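Local structure of BH0493 protein (Bacillus halodurans C-125, 2QEE) at residues C[282-285]-C[286-289]; C[266-269]-C[270-273]; C[83-87]-C[88-92]. The protein is a putative metal-dependent amidohydrolase that binds zinc and assembles as a trimer. All coordinates share one frame; numbering follows the deposited sequence.

Contact 1. Residues C[282-285]-C[286-289]; sequences SMDG and VEHL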
ATOM      1  N   SER C 282      -3.653  -9.284  12.807  1.00 16.32           N
ATOM      2  CA  SER C 282      -4.557  -8.365  13.523  1.00 15.39           C
ATOM      3  C   SER C 282      -3.713  -7.460  14.435  1.00 16.12           C
ATOM      4  O   SER C 282      -2.730  -7.913  14.996  1.00 16.76           O
ATOM      5  CB  SER C 282      -5.525  -9.138  14.441  1.00 16.39           C
ATOM      6  OG  SER C 282      -6.333  -8.190  15.147  1.00 16.22           O
ATOM      7  N   MET C 283      -4.161  -6.214  14.607  1.00 14.02           N
ATOM      8  CA  MET C 283      -3.489  -5.323  15.569  1.00 14.73           C
ATOM      9  C   MET C 283      -4.061  -5.524  16.983  1.00 15.48           C
ATOM     10  O   MET C 283      -3.516  -4.980  17.927  1.00 16.19           O
ATOM     11  CB  MET C 283      -3.598  -3.839  15.185  1.00 16.33           C
ATOM     12  CG  MET C 283      -3.044  -3.530  13.755  1.00 17.04           C
ATOM     13  SD  MET C 283      -1.283  -3.944  13.609  1.00 17.14           S
ATOM     14  CE  MET C 283      -0.607  -2.815  14.831  1.00 18.43           C
ATOM     15  N   ASP C 284      -5.120  -6.328  17.124  1.00 17.18           N
ATOM     16  CA  ASP C 284      -5.803  -6.407  18.423  1.00 16.45           C
ATOM     17  C   ASP C 284      -4.896  -6.801  19.594  1.00 15.91           C
ATOM     18  O   ASP C 284      -5.023  -6.229  20.718  1.00 19.04           O
ATOM     19  CB  ASP C 284      -6.977  -7.402  18.328  1.00 15.49           C
ATOM     20  CG  ASP C 284      -8.165  -6.874  17.510  1.00 21.14           C
ATOM     21  OD1 ASP C 284      -8.085  -5.761  16.939  1.00 22.53           O
ATOM     22  OD2 ASP C 284      -9.182  -7.613  17.417  1.00 24.69           O
ATOM     23  N   GLY C 285      -4.030  -7.791  19.382  1.00 14.39           N
ATOM     24  CA  GLY C 285      -3.228  -8.328  20.511  1.00 16.65           C
ATOM     25  C   GLY C 285      -2.240  -7.279  20.949  1.00 16.91           C
ATOM     26  O   GLY C 285      -1.928  -7.151  22.157  1.00 16.09           O
ATOM     27  N   VAL C 286      -1.645  -6.609  19.959  1.00 16.48           N
ATOM     28  CA  VAL C 286      -0.634  -5.561  20.249  1.00 16.23           C
ATOM     29  C   VAL C 286      -1.308  -4.397  20.974  1.00 15.54           C
ATOM     30  O   VAL C 286      -0.775  -3.886  21.973  1.00 16.99           O
ATOM     31  CB  VAL C 286       0.077  -5.022  18.972  1.00 14.62           C
ATOM     32  CG1 VAL C 286       1.139  -3.997  19.379  1.00 17.65           C
ATOM     33  CG2 VAL C 286       0.674  -6.208  18.143  1.00 19.04           C
ATOM     34  N   GLU C 287      -2.469  -3.975  20.463  1.00 13.93           N
ATOM     35  CA  GLU C 287      -3.290  -2.952  21.099  1.00 12.83           C
ATOM     36  C   GLU C 287      -3.593  -3.293  22.563  1.00 13.46           C
ATOM     37  O   GLU C 287      -3.413  -2.464  23.478  1.00 15.43           O
ATOM     38  CB  GLU C 287      -4.597  -2.795  20.289  1.00 15.65           C
ATOM     39  CG  GLU C 287      -5.473  -1.674  20.822  1.00 13.92           C
ATOM     40  CD  GLU C 287      -6.910  -1.809  20.357  1.00 23.05           C
ATOM     41  OE1 GLU C 287      -7.116  -2.168  19.175  1.00 18.56           O
ATOM     42  OE2 GLU C 287      -7.832  -1.522  21.146  1.00 20.32           O
ATOM     43  N   HIS C 288      -4.056  -4.512  22.777  1.00 15.18           N
ATOM     44  CA  HIS C 288      -4.365  -4.962  24.140  1.00 16.29           C
ATOM     45  C   HIS C 288      -3.141  -4.906  25.068  1.00 17.08           C
ATOM     46  O   HIS C 288      -3.197  -4.368  26.198  1.00 16.71           O
ATOM     47  CB  HIS C 288      -4.945  -6.389  24.071  1.00 19.19           C
ATOM     48  CG  HIS C 288      -5.246  -6.955  25.417  1.00 20.39           C
ATOM     49  ND1 HIS C 288      -6.526  -6.991  25.939  1.00 24.78           N
ATOM     50  CD2 HIS C 288      -4.423  -7.431  26.388  1.00 20.65           C
ATOM     51  CE1 HIS C 288      -6.473  -7.479  27.169  1.00 22.72           C
ATOM     52  NE2 HIS C 288      -5.220  -7.789  27.449  1.00 21.21           N
ATOM     53  N   LEU C 289      -2.024  -5.436  24.589  1.00 15.75           N
ATOM     54  CA  LEU C 289      -0.786  -5.450  25.358  1.00 16.52           C
ATOM     55  C   LEU C 289      -0.415  -4.024  25.745  1.00 17.45           C
ATOM     56  O   LEU C 289      -0.140  -3.761  26.906  1.00 16.47           O
ATOM     57  CB  LEU C 289       0.320  -6.129  24.556  1.00 16.93           C
ATOM     58  CG  LEU C 289       0.284  -7.680  24.569  1.00 17.06           C
ATOM     59  CD1 LEU C 289       1.228  -8.285  23.519  1.00 17.12           C
ATOM     60  CD2 LEU C 289       0.666  -8.199  25.993  1.00 16.74           C
TER
HETATM   61  O   HOH W   1      -1.891  -8.584  17.550  1.00 32.24           O
HETATM   62  O   HOH W   2      -6.873  -3.274  16.692  1.00 21.25           O
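The carboxylates of Asp284 and Glu287 are the flat groups that approach each other, three residues apart along the helix, with OD1 of Asp284 4.3 Å from OE1 of Glu287. A single water bridges them, donating to Asp284 OD1 at 2.8 Å and to Glu287 OE1 at 2.7 Å. Glu287 CG is anti to the backbone N (chi1 -176°) and the chain extends beyond it, carrying the carboxylate out to this water. Lys264 of the second subunit forms a salt bridge with Glu287 OE1 and a weak, long ion pair with Asp284 OD1, which probably offsets the closeness of two negative charges; Glu287 OE2 is paired with Arg291. The side chain of His288 turns outward and packs on Pro233.

This is the first part of helix 284-292, on the connection between the parallel strands 257-264 and 298-302, after the short antiparallel strand 277-278. Ser282 caps its entry, OG accepting from Asp284 N at 3.0 Å. Glu287 N meets Met283 O at 2.9 Å with a nearly linear N-H...O angle of 174°, and His288 N and Leu289 N repeat the i to i+4 pattern on Asp284 O and Gly285 O. The side chains of Val286 and Leu289 pack on strand 257-264, while Met283 reaches helix 308-317.

Contact 2. Residues C[266-269]-C[270-273]; sequences RVHP and ALGD
Apolar contact is carried by His268 and Leu271. Leu271 CG sits over one face of the imidazole in a CH-pi contact, 3.9 Å from the ring centroid and 16° off the ring normal, displaced toward the rim. The CD1 branch touches the same ring at His268 CD2, 3.5 Å away. With CG of His268 swung opposite its own backbone N (chi1 -167°), the ring lies beside the following turn, where CE1 also approaches Ala270 CB at 4.2 Å.

Backbone hydrogen bonds define that turn. Leu271 N donates to His268 O at 3.1 Å and Gly272 N to Pro269 O at 3.0 Å, two successive i to i+3 bonds, the signature of 3-10 geometry. Each donor stands well above the plane of its carbonyl. Gly272 then takes a positive phi of 59°, a value readily reached without a CB. The turn belongs to the loop that joins the antiparallel strands 257-264 and 277-278.

Polar and packing contacts beyond the loop come from its own chain and from the third subunit. Within the chain, Ala270 O accepts from Trp69 NE1 and Leu271 packs on Ile65 and Met58. From the third subunit, Phe318 brings its ring nearly parallel to that of His268, and Lys317 packs against both His268 and Leu271.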
ATOM      1  N   ARG C 266       8.219 -21.948   7.554  1.00 22.18           N
ATOM      2  CA  ARG C 266       8.356 -23.223   6.834  1.00 25.35           C
ATOM      3  C   ARG C 266       7.206 -23.530   5.869  1.00 23.07           C
ATOM      4  O   ARG C 266       6.659 -24.670   5.851  1.00 22.44           O
ATOM      5  CB  ARG C 266       8.514 -24.368   7.848  1.00 25.12           C
ATOM      6  CG  ARG C 266       9.768 -24.243   8.715  1.00 34.00           C
ATOM      7  CD  ARG C 266       9.750 -25.346   9.813  1.00 31.33           C
ATOM      8  NE  ARG C 266       8.609 -25.184  10.723  1.00 46.54           N
ATOM      9  CZ  ARG C 266       8.619 -24.423  11.820  1.00 38.92           C
ATOM     10  NH1 ARG C 266       9.714 -23.751  12.177  1.00 48.63           N
ATOM     11  NH2 ARG C 266       7.523 -24.335  12.562  1.00 48.69           N
ATOM     12  N   VAL C 267       6.833 -22.544   5.052  1.00 20.90           N
ATOM     13  CA  VAL C 267       5.858 -22.835   3.974  1.00 19.55           C
ATOM     14  C   VAL C 267       6.476 -23.712   2.883  1.00 19.33           C
ATOM     15  O   VAL C 267       5.750 -24.394   2.156  1.00 20.76           O
ATOM     16  CB  VAL C 267       5.148 -21.579   3.368  1.00 20.43           C
ATOM     17  CG1 VAL C 267       4.473 -20.776   4.520  1.00 17.79           C
ATOM     18  CG2 VAL C 267       6.065 -20.790   2.447  1.00 22.61           C
ATOM     19  N   HIS C 268       7.807 -23.688   2.778  1.00 20.38           N
ATOM     20  CA  HIS C 268       8.547 -24.544   1.824  1.00 22.78           C
ATOM     21  C   HIS C 268       9.672 -25.088   2.695  1.00 22.90           C
ATOM     22  O   HIS C 268      10.758 -24.495   2.740  1.00 21.21           O
ATOM     23  CB  HIS C 268       9.118 -23.699   0.661  1.00 24.46           C
ATOM     24  CG  HIS C 268       9.618 -24.485  -0.536  1.00 22.61           C
ATOM     25  ND1 HIS C 268      10.020 -25.811  -0.478  1.00 28.29           N
ATOM     26  CD2 HIS C 268       9.876 -24.081  -1.801  1.00 18.75           C
ATOM     27  CE1 HIS C 268      10.427 -26.200  -1.679  1.00 24.25           C
ATOM     28  NE2 HIS C 268      10.363 -25.163  -2.498  1.00 27.59           N
ATOM     29  N   PRO C 269       9.422 -26.195   3.431  1.00 24.17           N
ATOM     30  CA  PRO C 269      10.432 -26.688   4.395  1.00 24.98           C
ATOM     31  C   PRO C 269      11.805 -26.966   3.809  1.00 23.97           C
ATOM     32  O   PRO C 269      12.796 -26.686   4.491  1.00 25.01           O
ATOM     33  CB  PRO C 269       9.807 -27.986   4.922  1.00 26.80           C
ATOM     34  CG  PRO C 269       8.301 -27.720   4.823  1.00 25.93           C
ATOM     35  CD  PRO C 269       8.201 -27.025   3.458  1.00 27.03           C
ATOM     36  N   ALA C 270      11.874 -27.445   2.558  1.00 24.06           N
ATOM     37  CA  ALA C 270      13.157 -27.873   1.977  1.00 25.60           C
ATOM     38  C   ALA C 270      14.104 -26.681   1.828  1.00 25.72           C
ATOM     39  O   ALA C 270      15.349 -26.847   1.774  1.00 25.96           O
ATOM     40  CB  ALA C 270      12.954 -28.565   0.630  1.00 26.41           C
ATOM     41  N   LEU C 271      13.507 -25.478   1.746  1.00 24.57           N
ATOM     42  CA  LEU C 271      14.306 -24.242   1.639  1.00 24.32           C
ATOM     43  C   LEU C 271      14.982 -23.780   2.936  1.00 23.95           C
ATOM     44  O   LEU C 271      15.719 -22.794   2.902  1.00 22.93           O
ATOM     45  CB  LEU C 271      13.475 -23.071   1.050  1.00 23.52           C
ATOM     46  CG  LEU C 271      13.237 -23.115  -0.453  1.00 28.29           C
ATOM     47  CD1 LEU C 271      12.425 -21.860  -0.946  1.00 26.62           C
ATOM     48  CD2 LEU C 271      14.575 -23.235  -1.215  1.00 26.81           C
ATOM     49  N   GLY C 272      14.722 -24.462   4.057  1.00 26.06           N
ATOM     50  CA  GLY C 272      15.312 -24.103   5.341  1.00 26.77           C
ATOM     51  C   GLY C 272      14.943 -22.684   5.716  1.00 27.34           C
ATOM     52  O   GLY C 272      13.760 -22.320   5.652  1.00 27.36           O
ATOM     53  N   ASP C 273      15.957 -21.891   6.085  1.00 28.06           N
ATOM     54  CA  ASP C 273      15.778 -20.486   6.456  1.00 28.39           C
ATOM     55  C   ASP C 273      15.159 -19.621   5.350  1.00 27.14           C
ATOM     56  O   ASP C 273      14.561 -18.598   5.657  1.00 27.25           O
ATOM     57  CB  ASP C 273      17.118 -19.882   6.914  1.00 31.06           C
ATOM     58  CG  ASP C 273      17.584 -20.421   8.269  1.00 41.46           C
ATOM     59  OD1 ASP C 273      16.745 -20.955   9.028  1.00 36.24           O
ATOM     60  OD2 ASP C 273      18.787 -20.285   8.594  1.00 36.63           O
TER

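Contact 3. Residues C[83-87]-C[88-92]; sequences ELFIK and RSPVS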
ATOM      1  N   GLU C  83      24.513 -17.764 -11.416  1.00 18.40           N
ATOM      2  CA  GLU C  83      23.095 -17.718 -11.786  1.00 17.86           C
ATOM      3  C   GLU C  83      22.496 -16.323 -11.582  1.00 18.73           C
ATOM      4  O   GLU C  83      21.654 -15.923 -12.356  1.00 16.89           O
ATOM      5  CB  GLU C  83      22.277 -18.694 -10.939  1.00 18.21           C
ATOM      6  CG  GLU C  83      22.676 -20.206 -11.189  1.00 16.25           C
ATOM      7  CD  GLU C  83      21.961 -20.815 -12.401  1.00 30.18           C
ATOM      8  OE1 GLU C  83      21.220 -20.110 -13.104  1.00 25.49           O
ATOM      9  OE2 GLU C  83      22.103 -22.050 -12.636  1.00 29.18           O
ATOM     10  N   LEU C  84      22.938 -15.626 -10.537  1.00 18.94           N
ATOM     11  CA  LEU C  84      22.284 -14.316 -10.189  1.00 16.66           C
ATOM     12  C   LEU C  84      23.118 -13.091 -10.550  1.00 17.25           C
ATOM     13  O   LEU C  84      22.606 -11.974 -10.543  1.00 16.60           O
ATOM     14  CB  LEU C  84      22.031 -14.268  -8.698  1.00 16.26           C
ATOM     15  CG  LEU C  84      21.056 -15.271  -8.093  1.00 15.92           C
ATOM     16  CD1 LEU C  84      20.833 -14.952  -6.665  1.00 13.21           C
ATOM     17  CD2 LEU C  84      19.714 -15.390  -8.894  1.00 18.64           C
ATOM     18  N   PHE C  85      24.406 -13.268 -10.811  1.00 15.97           N
ATOM     19  CA  PHE C  85      25.239 -12.139 -11.193  1.00 16.17           C
ATOM     20  C   PHE C  85      25.727 -12.201 -12.641  1.00 16.50           C
ATOM     21  O   PHE C  85      25.899 -11.150 -13.299  1.00 14.87           O
ATOM     22  CB  PHE C  85      26.449 -11.990 -10.244  1.00 15.12           C
ATOM     23  CG  PHE C  85      26.084 -11.715  -8.816  1.00 15.49           C
ATOM     24  CD1 PHE C  85      26.368 -10.466  -8.267  1.00 13.26           C
ATOM     25  CD2 PHE C  85      25.489 -12.702  -8.008  1.00 13.36           C
ATOM     26  CE1 PHE C  85      26.022 -10.150  -6.939  1.00 12.52           C
ATOM     27  CE2 PHE C  85      25.166 -12.447  -6.692  1.00 13.31           C
ATOM     28  CZ  PHE C  85      25.447 -11.145  -6.147  1.00 12.83           C
ATOM     29  N   ILE C  86      26.081 -13.409 -13.113  1.00 16.80           N
ATOM     30  CA  ILE C  86      26.634 -13.529 -14.465  1.00 18.45           C
ATOM     31  C   ILE C  86      25.554 -13.750 -15.540  1.00 17.07           C
ATOM     32  O   ILE C  86      25.546 -13.077 -16.566  1.00 18.32           O
ATOM     33  CB  ILE C  86      27.766 -14.664 -14.510  1.00 16.38           C
ATOM     34  CG1 ILE C  86      28.842 -14.401 -13.456  1.00 17.58           C
ATOM     35  CG2 ILE C  86      28.386 -14.789 -15.878  1.00 20.40           C
ATOM     36  CD1 ILE C  86      29.479 -12.947 -13.541  1.00 20.76           C
ATOM     37  N   LYS C  87      24.633 -14.694 -15.319  1.00 16.88           N
ATOM     38  CA  LYS C  87      23.612 -15.056 -16.307  1.00 15.99           C
ATOM     39  C   LYS C  87      22.418 -14.100 -16.318  1.00 17.92           C
ATOM     40  O   LYS C  87      21.645 -14.120 -17.256  1.00 17.14           O
ATOM     41  CB  LYS C  87      23.058 -16.464 -15.983  1.00 16.17           C
ATOM     42  CG  LYS C  87      24.124 -17.594 -16.256  1.00 18.18           C
ATOM     43  CD  LYS C  87      23.449 -18.906 -15.841  1.00 25.75           C
ATOM     44  CE  LYS C  87      24.270 -20.113 -16.213  1.00 33.00           C
ATOM     45  NZ  LYS C  87      23.344 -21.312 -16.169  1.00 37.64           N
ATOM     46  N   ARG C  88      22.202 -13.379 -15.203  1.00 16.64           N
ATOM     47  CA  ARG C  88      21.297 -12.229 -15.192  1.00 17.62           C
ATOM     48  C   ARG C  88      21.981 -11.091 -14.415  1.00 16.81           C
ATOM     49  O   ARG C  88      22.885 -11.342 -13.608  1.00 17.47           O
ATOM     50  CB  ARG C  88      19.917 -12.553 -14.568  1.00 17.45           C
ATOM     51  CG  ARG C  88      19.125 -13.650 -15.251  1.00 18.66           C
ATOM     52  CD  ARG C  88      19.551 -15.019 -14.655  1.00 19.52           C
ATOM     53  NE  ARG C  88      19.165 -16.163 -15.519  1.00 18.01           N
ATOM     54  CZ  ARG C  88      19.491 -17.430 -15.203  1.00 17.98           C
ATOM     55  NH1 ARG C  88      20.217 -17.669 -14.114  1.00 18.57           N
ATOM     56  NH2 ARG C  88      19.106 -18.444 -15.994  1.00 22.52           N
ATOM     57  N   SER C  89      21.591  -9.844 -14.682  1.00 15.72           N
ATOM     58  CA  SER C  89      22.232  -8.738 -13.930  1.00 15.87           C
ATOM     59  C   SER C  89      21.797  -8.784 -12.475  1.00 14.83           C
ATOM     60  O   SER C  89      20.634  -9.062 -12.211  1.00 15.38           O
ATOM     61  CB  SER C  89      21.896  -7.361 -14.552  1.00 15.19           C
ATOM     62  OG  SER C  89      22.471  -7.289 -15.865  1.00 17.03           O
ATOM     63  N   PRO C  90      22.728  -8.542 -11.510  1.00 15.67           N
ATOM     64  CA  PRO C  90      22.457  -8.626 -10.093  1.00 13.74           C
ATOM     65  C   PRO C  90      21.679  -7.395  -9.597  1.00 14.29           C
ATOM     66  O   PRO C  90      22.157  -6.711  -8.686  1.00 15.62           O
ATOM     67  CB  PRO C  90      23.844  -8.655  -9.461  1.00 12.43           C
ATOM     68  CG  PRO C  90      24.763  -7.969 -10.392  1.00 14.66           C
ATOM     69  CD  PRO C  90      24.169  -8.299 -11.774  1.00 16.22           C
ATOM     70  N   VAL C  91      20.469  -7.215 -10.140  1.00 12.28           N
ATOM     71  CA  VAL C  91      19.658  -6.007  -9.803  1.00 13.84           C
ATOM     72  C   VAL C  91      18.808  -6.089  -8.551  1.00 15.24           C
ATOM     73  O   VAL C  91      18.341  -5.012  -8.070  1.00 14.44           O
ATOM     74  CB  VAL C  91      18.736  -5.554 -10.957  1.00 13.82           C
ATOM     75  CG1 VAL C  91      19.605  -4.985 -12.188  1.00 13.57           C
ATOM     76  CG2 VAL C  91      17.833  -6.715 -11.411  1.00 16.21           C
ATOM     77  N   SER C  92      18.518  -7.287  -8.046  1.00 13.01           N
ATOM     78  CA  SER C  92      17.734  -7.386  -6.785  1.00 12.94           C
ATOM     79  C   SER C  92      18.448  -6.696  -5.630  1.00 12.85           C
ATOM     80  O   SER C  92      19.674  -6.491  -5.669  1.00 13.85           O
ATOM     81  CB  SER C  92      17.417  -8.829  -6.394  1.00 15.38           C
ATOM     82  OG  SER C  92      18.584  -9.424  -5.836  1.00 14.87           O
TER
HETATM   83  O   HOH W   3      20.074 -21.079 -15.270  1.00 27.75           O
HETATM   84  O   HOH W   4      19.963 -11.489 -11.044  1.00 16.50           O
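Phe85 and Pro90 bring their backbones together where helix 73-86 gives way to a loop, their CA atoms 4.6 Å apart. The last helical residues widen into a pi-type turn, and the chain folds back over them. One water donates to both Leu84 O, at 2.7 Å, and Ser89 O, joining the two segments; Pro90 CA adds a CA-H...O contact to Leu84 O. Pro90 is the centre of an inverse gamma turn, closed by a weak bond from Val91 N to Ser89 O. Arg88 N is buried with no partner in the model.

Among the side chains, Arg88 reaches back along Glu83, its chain bent at chi2 (87°). NH1 makes two bonds: one to Glu83 O at 2.9 Å, on a lone pair in the carbonyl plane, and a salt bridge to Glu83 OE1 at 2.8 Å. Carboxylate and guanidinium are nearly coplanar, 8° apart, and a second water at their edge accepts from Arg88 NH2 and donates to Glu83 OE1. Lys87 CB lies over one face of the guanidinium, 3.8 Å from Arg88 CZ, and Trp60 makes a cation-pi contact with Arg88. Replacing Arg88 with an alanine would probably leave Glu83 OE1 without its charged mate and Glu83 O without this donor, and lose the cation-pi contact. Glu83 OE2 is bound by Thr61 OG1, with Lys87 NZ in a long salt bridge. Apart from this cluster, Phe85 and Pro90 cross at about a right angle, CD1 of Phe85 meeting CB of Pro90 at 3.3 Å.

Beyond the gamma turn, Ser92 is the N-cap of helix 93-104, so the whole is a helix-loop-helix connection whose first helix end is clasped by a Glu83-Lys87-Arg88 salt-bridge network.

The three contacts follow one another along the chain, contact 3 first and contact 1 last, and none touches another. Contacts 2 and 3 are nearest, with centres 23 Å and closest atoms about 12 Å apart; contacts 1 and 2 have centres 28 Å apart, and the centres of contacts 1 and 3 are 41 Å apart. All lie away from the zinc site of His28, His30 and Asp357. What relates them is the trimer: contact 1 faces the second subunit, contacts 2 and 3 the third. Glu287 of contact 1 packs on Val267 of the second subunit, while Val267 of contact 2 packs on Glu287 of the third, which is consistent with the two supplying complementary sides of equivalent interfaces.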